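Local structure of spore coat polysaccharide biosynthesis protein SpsE (Bacillus subtilis, 1VLI) at residues Q17-T22 / S134-K139; A195-P200 / G257-F262; I251-P256 / P266-E271. The protein probably makes a sialic-acid-like sugar as an N-acylneuraminate-9-phosphate synthase homologue, supplying spore coat polysaccharide biosynthesis. All coordinates share one frame; numbering follows the deposited sequence.

Contact 1 of 3, residues Q17-T22 / S134-K139; sequences QIANKT and SPSAFK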
# COMPACT_ATOMS: atom_id res chain seq x y z
N GLN A 17 -12.17 13.06 4.25
CA GLN A 17 -11.41 13.52 5.41
C GLN A 17 -10.45 12.45 5.92
O GLN A 17 -10.90 11.37 6.30
CB GLN A 17 -12.36 13.87 6.56
CG GLN A 17 -13.30 15.01 6.32
CD GLN A 17 -12.56 16.31 6.15
OE1 GLN A 17 -12.43 16.81 5.02
NE2 GLN A 17 -12.05 16.87 7.26
N ILE A 18 -9.14 12.73 5.97
CA ILE A 18 -8.26 11.92 6.82
C ILE A 18 -8.02 12.66 8.15
O ILE A 18 -7.42 13.73 8.18
CB ILE A 18 -6.96 11.61 6.11
CG1 ILE A 18 -7.24 10.70 4.91
CG2 ILE A 18 -6.05 10.86 7.04
CD1 ILE A 18 -6.06 10.57 3.96
N ALA A 19 -8.53 12.11 9.25
CA ALA A 19 -8.48 12.82 10.56
C ALA A 19 -9.19 14.17 10.41
O ALA A 19 -10.36 14.21 10.02
CB ALA A 19 -7.02 13.00 11.06
N ASN A 20 -8.45 15.25 10.62
CA ASN A 20 -9.01 16.60 10.57
C ASN A 20 -8.72 17.37 9.26
O ASN A 20 -8.82 18.60 9.22
CB ASN A 20 -8.48 17.40 11.78
CG ASN A 20 -6.97 17.69 11.69
OD1 ASN A 20 -6.19 16.86 11.23
ND2 ASN A 20 -6.56 18.89 12.12
N LYS A 21 -8.40 16.63 8.19
CA LYS A 21 -7.81 17.19 6.97
C LYS A 21 -8.43 16.70 5.69
O LYS A 21 -8.62 15.50 5.50
CB LYS A 21 -6.32 16.85 6.92
CG LYS A 21 -5.48 18.05 7.14
CD LYS A 21 -4.13 17.70 7.71
CE LYS A 21 -3.55 18.94 8.39
NZ LYS A 21 -2.07 18.97 8.29
N THR A 22 -8.71 17.61 4.77
CA THR A 22 -9.30 17.25 3.49
C THR A 22 -8.28 16.74 2.49
O THR A 22 -7.12 17.21 2.42
CB THR A 22 -10.06 18.42 2.92
OG1 THR A 22 -10.80 19.02 3.98
CG2 THR A 22 -11.15 17.93 1.93
N SER A 134 -7.77 3.00 16.48
CA SER A 134 -8.58 4.04 15.80
C SER A 134 -7.84 4.72 14.64
O SER A 134 -7.66 5.93 14.67
CB SER A 134 -9.05 5.13 16.78
OG SER A 134 -9.89 4.60 17.79
N PRO A 135 -7.44 3.98 13.61
CA PRO A 135 -6.61 4.56 12.54
C PRO A 135 -7.36 5.67 11.77
O PRO A 135 -8.59 5.68 11.79
CB PRO A 135 -6.30 3.34 11.65
CG PRO A 135 -7.40 2.44 11.84
CD PRO A 135 -7.81 2.59 13.32
N SER A 136 -6.64 6.59 11.12
CA SER A 136 -7.27 7.61 10.25
C SER A 136 -7.50 7.13 8.81
O SER A 136 -8.22 7.75 8.03
CB SER A 136 -6.42 8.90 10.21
OG SER A 136 -6.15 9.40 11.52
N ALA A 137 -6.89 6.00 8.45
CA ALA A 137 -6.97 5.48 7.09
C ALA A 137 -6.23 4.19 7.14
O ALA A 137 -5.40 3.98 8.06
CB ALA A 137 -6.32 6.41 6.07
N PHE A 138 -6.58 3.32 6.19
CA PHE A 138 -5.91 2.06 5.99
C PHE A 138 -5.17 2.19 4.66
O PHE A 138 -5.71 2.71 3.70
CB PHE A 138 -6.93 0.93 5.91
CG PHE A 138 -7.60 0.63 7.22
CD1 PHE A 138 -6.98 -0.18 8.18
CD2 PHE A 138 -8.88 1.12 7.48
CE1 PHE A 138 -7.62 -0.48 9.40
CE2 PHE A 138 -9.53 0.83 8.71
CZ PHE A 138 -8.90 0.04 9.68
N LYS A 139 -3.92 1.77 4.67
CA LYS A 139 -3.06 1.79 3.53
C LYS A 139 -2.91 0.32 3.09
O LYS A 139 -2.77 -0.56 3.90
CB LYS A 139 -1.72 2.48 3.87
CG LYS A 139 -0.66 2.40 2.73
CD LYS A 139 -0.83 3.49 1.67
CE LYS A 139 0.08 3.28 0.46
NZ LYS A 139 -0.40 2.18 -0.45
O HOH W 1 -10.06 9.75 9.41
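A small, partly water-mediated packing contact joins the tip of the N-terminal beta hairpin, at I18 and A19, to S136 in the loop leading into barrel strand 138-140. I18 supplies the apolar part: its CG2 methyl, set anti to the backbone N (chi1 of -66° for CG1), lies 3.7 Å from S136 CB. A19 CB meets the hydroxyl, 3.7 Å from S136 OG, so the compact serine presents carbon to the isoleucine and oxygen to the alanine. No direct hydrogen bond crosses. Instead a water accepts from A19 N at 2.8 Å and donates to S136 O at 3.0 Å, giving both backbone groups a partner. The two backbone bonds of the hairpin end, I18 N to K21 O at 2.9 Å and K21 N back to I18 O, do not use A19 N, which turns to the water. A19 holds the type II' turn position with positive phi (58°), one that usually favours glycine; alanine has the smallest side chain after it. The hairpin meets the barrel beside the N-terminal ends of its strands, where I116 of strand 116-118 touches both A19 and S136, L118 of that strand packs on A137, and helix 124-131 lies against P135 and F138.

Contact 2 of 3, residues A195-P200 / G257-F262; sequences AKYPAP and GADHSF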
# COMPACT_ATOMS: atom_id res chain seq x y z
N ALA A 195 7.31 -0.35 -8.47
CA ALA A 195 7.80 -1.26 -7.40
C ALA A 195 9.32 -1.37 -7.25
O ALA A 195 9.81 -1.82 -6.21
CB ALA A 195 7.15 -2.66 -7.50
N LYS A 196 10.06 -0.95 -8.27
CA LYS A 196 11.50 -0.78 -8.15
C LYS A 196 11.88 0.30 -7.12
O LYS A 196 11.22 1.33 -7.02
CB LYS A 196 12.10 -0.46 -9.52
CG LYS A 196 13.63 -0.53 -9.58
CD LYS A 196 14.19 -1.92 -9.26
CE LYS A 196 15.71 -1.95 -9.44
NZ LYS A 196 16.26 -3.31 -9.17
N TYR A 197 12.93 0.06 -6.35
CA TYR A 197 13.44 1.05 -5.42
C TYR A 197 14.97 0.99 -5.39
O TYR A 197 15.54 -0.05 -5.06
CB TYR A 197 12.82 0.87 -4.02
CG TYR A 197 13.32 1.87 -2.97
CD1 TYR A 197 12.81 3.18 -2.91
CD2 TYR A 197 14.30 1.51 -2.03
CE1 TYR A 197 13.27 4.10 -1.95
CE2 TYR A 197 14.76 2.42 -1.06
CZ TYR A 197 14.24 3.71 -1.03
OH TYR A 197 14.70 4.59 -0.08
N PRO A 198 15.64 2.09 -5.76
CA PRO A 198 14.98 3.29 -6.26
C PRO A 198 14.55 3.14 -7.73
O PRO A 198 15.05 2.26 -8.45
CB PRO A 198 16.06 4.36 -6.12
CG PRO A 198 17.33 3.61 -6.32
CD PRO A 198 17.10 2.25 -5.72
N ALA A 199 13.63 4.00 -8.15
CA ALA A 199 13.06 3.95 -9.48
C ALA A 199 13.66 5.08 -10.31
O ALA A 199 13.47 6.26 -9.99
CB ALA A 199 11.56 4.08 -9.41
N PRO A 200 14.39 4.74 -11.37
CA PRO A 200 14.95 5.76 -12.27
C PRO A 200 13.82 6.63 -12.84
O PRO A 200 12.73 6.11 -13.11
CB PRO A 200 15.60 4.93 -13.39
CG PRO A 200 15.81 3.57 -12.82
CD PRO A 200 14.73 3.37 -11.80
N GLY A 257 22.14 0.55 5.35
CA GLY A 257 20.82 0.75 4.77
C GLY A 257 19.71 -0.26 5.00
O GLY A 257 19.65 -1.27 4.29
N ALA A 258 18.84 0.02 5.97
CA ALA A 258 17.49 -0.57 5.99
C ALA A 258 16.78 -0.17 4.67
O ALA A 258 16.80 -0.94 3.71
CB ALA A 258 16.71 -0.10 7.22
N ASP A 259 16.20 1.03 4.62
CA ASP A 259 15.91 1.71 3.33
C ASP A 259 16.56 3.08 3.36
O ASP A 259 15.97 4.05 2.92
CB ASP A 259 14.41 1.92 3.13
CG ASP A 259 13.64 0.62 2.97
OD1 ASP A 259 13.55 0.09 1.83
OD2 ASP A 259 13.06 0.06 3.94
N HIS A 260 17.77 3.16 3.91
CA HIS A 260 18.35 4.44 4.30
C HIS A 260 18.95 5.20 3.14
O HIS A 260 18.75 6.41 3.01
CB HIS A 260 19.42 4.25 5.37
CG HIS A 260 18.87 3.94 6.72
ND1 HIS A 260 18.22 4.88 7.49
CD2 HIS A 260 18.87 2.80 7.45
CE1 HIS A 260 17.83 4.32 8.63
NE2 HIS A 260 18.22 3.06 8.63
N SER A 261 19.68 4.47 2.31
CA SER A 261 20.59 5.05 1.32
C SER A 261 19.90 5.91 0.27
O SER A 261 20.46 6.91 -0.21
CB SER A 261 21.40 3.95 0.63
OG SER A 261 20.55 2.87 0.28
N PHE A 262 18.68 5.51 -0.07
CA PHE A 262 17.93 6.14 -1.14
C PHE A 262 16.73 6.99 -0.65
O PHE A 262 16.06 7.65 -1.45
CB PHE A 262 17.52 5.09 -2.19
CG PHE A 262 18.71 4.36 -2.82
CD1 PHE A 262 19.61 5.04 -3.67
CD2 PHE A 262 18.91 2.99 -2.57
CE1 PHE A 262 20.70 4.36 -4.26
CE2 PHE A 262 20.01 2.31 -3.16
CZ PHE A 262 20.90 3.00 -4.00
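Y197 and P198 meet D259 and F262 where two loops of the NeuB TIM barrel come together, one following strand 188-193 and the other strand 244-248, at the C-terminal mouth that also holds the zinc. The proline covers one face of the phenylalanine with its CG-CD edge, its ring tilted against the aromatic plane: P198 CG sits 3.8 Å from the centroid of the F262 ring and only 13° off its normal, a CH-pi contact, and P198 CD rests 3.7 Å from F262 CD2. S261 CB reaches the opposite face nearer its rim, so the ring is sandwiched between unequal neighbours. A proline suits this place because its rigid ring offers polarised C-H groups, and the cis peptide before it probably helps to bring the side chains of Y197 and P198 to the same phenylalanine.

Y197 approaches differently. With CG anti to the backbone N (chi1 179°) its ring extends obliquely past F262, bringing CZ to 3.7 Å from F262 CB, while CE2 comes in at the edge of the phenylalanine ring. The tyrosine also meets D259, whose carboxylate plane is turned 71° from the phenol; the two side chains come closest at Y197 CE2 and D259 OD1, 3.9 Å apart, a contact of ring carbon with oxygen. The Y197 ring also meets that of H248, which with H226 binds the zinc, and the tyrosine side chain lies about 6 Å from the metal. The contact thus forms part of the wall near the metal site, and D259 is held further by its N bonding N38 OD1. The phenol suits the place modestly: Y197 OH donates a weak hydrogen bond to D259 O, 3.3 Å away.

Contact 3 of 3, residues I251-P256 / P266-E271; sequences IDKNLP and PDELKE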
# COMPACT_ATOMS: atom_id res chain seq x y z
N ILE A 251 16.67 9.54 8.80
CA ILE A 251 17.25 10.55 9.67
C ILE A 251 18.68 10.84 9.21
O ILE A 251 19.24 11.91 9.50
CB ILE A 251 17.14 10.09 11.18
CG1 ILE A 251 16.92 11.28 12.11
CG2 ILE A 251 18.30 9.18 11.66
CD1 ILE A 251 15.51 11.81 12.07
N ASP A 252 19.25 9.88 8.48
CA ASP A 252 20.64 9.93 8.00
C ASP A 252 20.86 8.90 6.89
O ASP A 252 20.78 7.70 7.13
CB ASP A 252 21.60 9.67 9.18
CG ASP A 252 23.04 9.46 8.75
OD1 ASP A 252 23.41 9.82 7.61
OD2 ASP A 252 23.89 8.96 9.51
N LYS A 253 21.15 9.38 5.68
CA LYS A 253 21.23 8.54 4.47
C LYS A 253 22.38 7.52 4.48
O LYS A 253 22.37 6.55 3.71
CB LYS A 253 21.34 9.41 3.21
CG LYS A 253 20.07 10.21 2.88
CD LYS A 253 20.34 11.35 1.89
CE LYS A 253 20.54 10.87 0.46
NZ LYS A 253 19.32 10.23 -0.10
N ASN A 254 23.36 7.75 5.35
CA ASN A 254 24.55 6.90 5.38
C ASN A 254 24.45 5.74 6.37
O ASN A 254 25.34 4.89 6.40
CB ASN A 254 25.82 7.73 5.60
CG ASN A 254 26.11 8.69 4.45
OD1 ASN A 254 26.35 9.88 4.66
ND2 ASN A 254 26.07 8.18 3.21
N LEU A 255 23.37 5.70 7.16
CA LEU A 255 23.10 4.57 8.07
C LEU A 255 23.07 3.26 7.28
O LEU A 255 22.62 3.25 6.13
CB LEU A 255 21.80 4.80 8.86
CG LEU A 255 21.88 5.86 9.98
CD1 LEU A 255 20.50 6.32 10.43
CD2 LEU A 255 22.69 5.37 11.18
N PRO A 256 23.61 2.17 7.86
CA PRO A 256 23.72 0.89 7.14
C PRO A 256 22.35 0.41 6.65
O PRO A 256 21.53 -0.06 7.43
CB PRO A 256 24.32 -0.06 8.18
CG PRO A 256 24.18 0.66 9.51
CD PRO A 256 24.17 2.12 9.22
N PRO A 266 16.20 14.64 6.41
CA PRO A 266 15.25 15.66 6.87
C PRO A 266 15.21 16.94 6.06
O PRO A 266 14.13 17.49 5.91
CB PRO A 266 15.72 15.95 8.29
CG PRO A 266 16.27 14.62 8.72
CD PRO A 266 17.05 14.17 7.52
N ASP A 267 16.37 17.40 5.59
CA ASP A 267 16.47 18.61 4.78
C ASP A 267 15.80 18.45 3.44
O ASP A 267 15.00 19.29 3.02
CB ASP A 267 17.93 18.97 4.54
CG ASP A 267 18.65 19.31 5.80
OD1 ASP A 267 18.90 18.37 6.60
OD2 ASP A 267 18.99 20.47 6.07
N GLU A 268 16.19 17.39 2.75
CA GLU A 268 15.59 17.04 1.48
C GLU A 268 14.07 16.83 1.60
O GLU A 268 13.33 17.16 0.66
CB GLU A 268 16.26 15.79 0.90
CG GLU A 268 17.77 15.88 0.78
CD GLU A 268 18.39 14.59 0.28
OE1 GLU A 268 18.14 13.52 0.89
OE2 GLU A 268 19.14 14.64 -0.72
N LEU A 269 13.59 16.32 2.74
CA LEU A 269 12.14 16.14 2.97
C LEU A 269 11.44 17.49 2.99
O LEU A 269 10.48 17.68 2.24
CB LEU A 269 11.83 15.34 4.25
CG LEU A 269 10.37 14.90 4.47
CD1 LEU A 269 9.86 13.86 3.44
CD2 LEU A 269 10.11 14.37 5.88
N LYS A 270 11.94 18.41 3.84
CA LYS A 270 11.48 19.82 3.89
C LYS A 270 11.52 20.48 2.51
O LYS A 270 10.62 21.23 2.13
CB LYS A 270 12.33 20.61 4.89
CG LYS A 270 11.82 22.02 5.24
N GLU A 271 12.58 20.19 1.76
CA GLU A 271 12.78 20.70 0.42
C GLU A 271 11.67 20.22 -0.53
O GLU A 271 11.09 21.04 -1.25
CB GLU A 271 14.16 20.26 -0.06
CG GLU A 271 14.57 20.70 -1.45
CD GLU A 271 15.96 20.20 -1.83
OE1 GLU A 271 16.79 20.00 -0.91
OE2 GLU A 271 16.22 20.03 -3.05
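E268 OE1 is approached by two groups: the backbone N of N265, which donates a hydrogen bond to it, and the ammonium of K253, whose NZ stands 3.6 Å away in a long salt bridge. The first turns a glutamate of the first helical turn back onto a backbone N-H just ahead of the helix. E268 does so with an extended chain beyond CG, and its negative charge probably also suits the positive end of the helix dipole.

K253 comes from the opposite direction and bends to fit. Rotations of 75° at chi3 and 64° at chi4 curl its tail, laying CD against the carboxylate, 3.2 Å from E268 OE1, and sending NZ on to its stronger partner, A263 O. Replacing K253 by a leucine would probably leave A263 O without this donor and the E268 carboxylate without its nearby positive charge.

The turn that presents the lysine is fixed by D252. D252 OD1 takes a hydrogen bond from N254 N at 3.1 Å, forming an Asx turn, though the donor lies well above the carboxylate plane. It overlaps a type I turn from D252 to L255, closed by L255 N to D252 O at 3.3 Å.

A second, looser meeting lies beside this. P266, a residue well suited to a first helical turn since its N needs no bonded partner there, puts CD 3.7 Å from I251 O, carbon against carbonyl oxygen; the apolar part is the approach of P266 CG to I251 CD1, at 4.4 Å. Both residues then rest on helix 43-56: I251 on A48 and A52, P266 on A52, while L269, one turn into helix 266-285, packs on A56 of the same helix.

In the fold
From the N terminus, the hairpin of strands 15-18 and 21-24 comes first, and contact 1 ties its tip to the start of strand 138-140, so 111 residues, including the first three barrel strands, lie in the loop it closes. It ends before the others begin and sits about 26 to 27 Å, centre to centre, from each. Contacts 2 and 3 cross: contact 2 joins 195-200 to 257-262, and contact 3 opens inside that span at 251-256 and ends beyond it, on helix 266-285. Their centres are 13 Å apart and they touch through H260 and L255, making the loop after strand 244-248 a shared link between the mouth near the zinc and the outer helices.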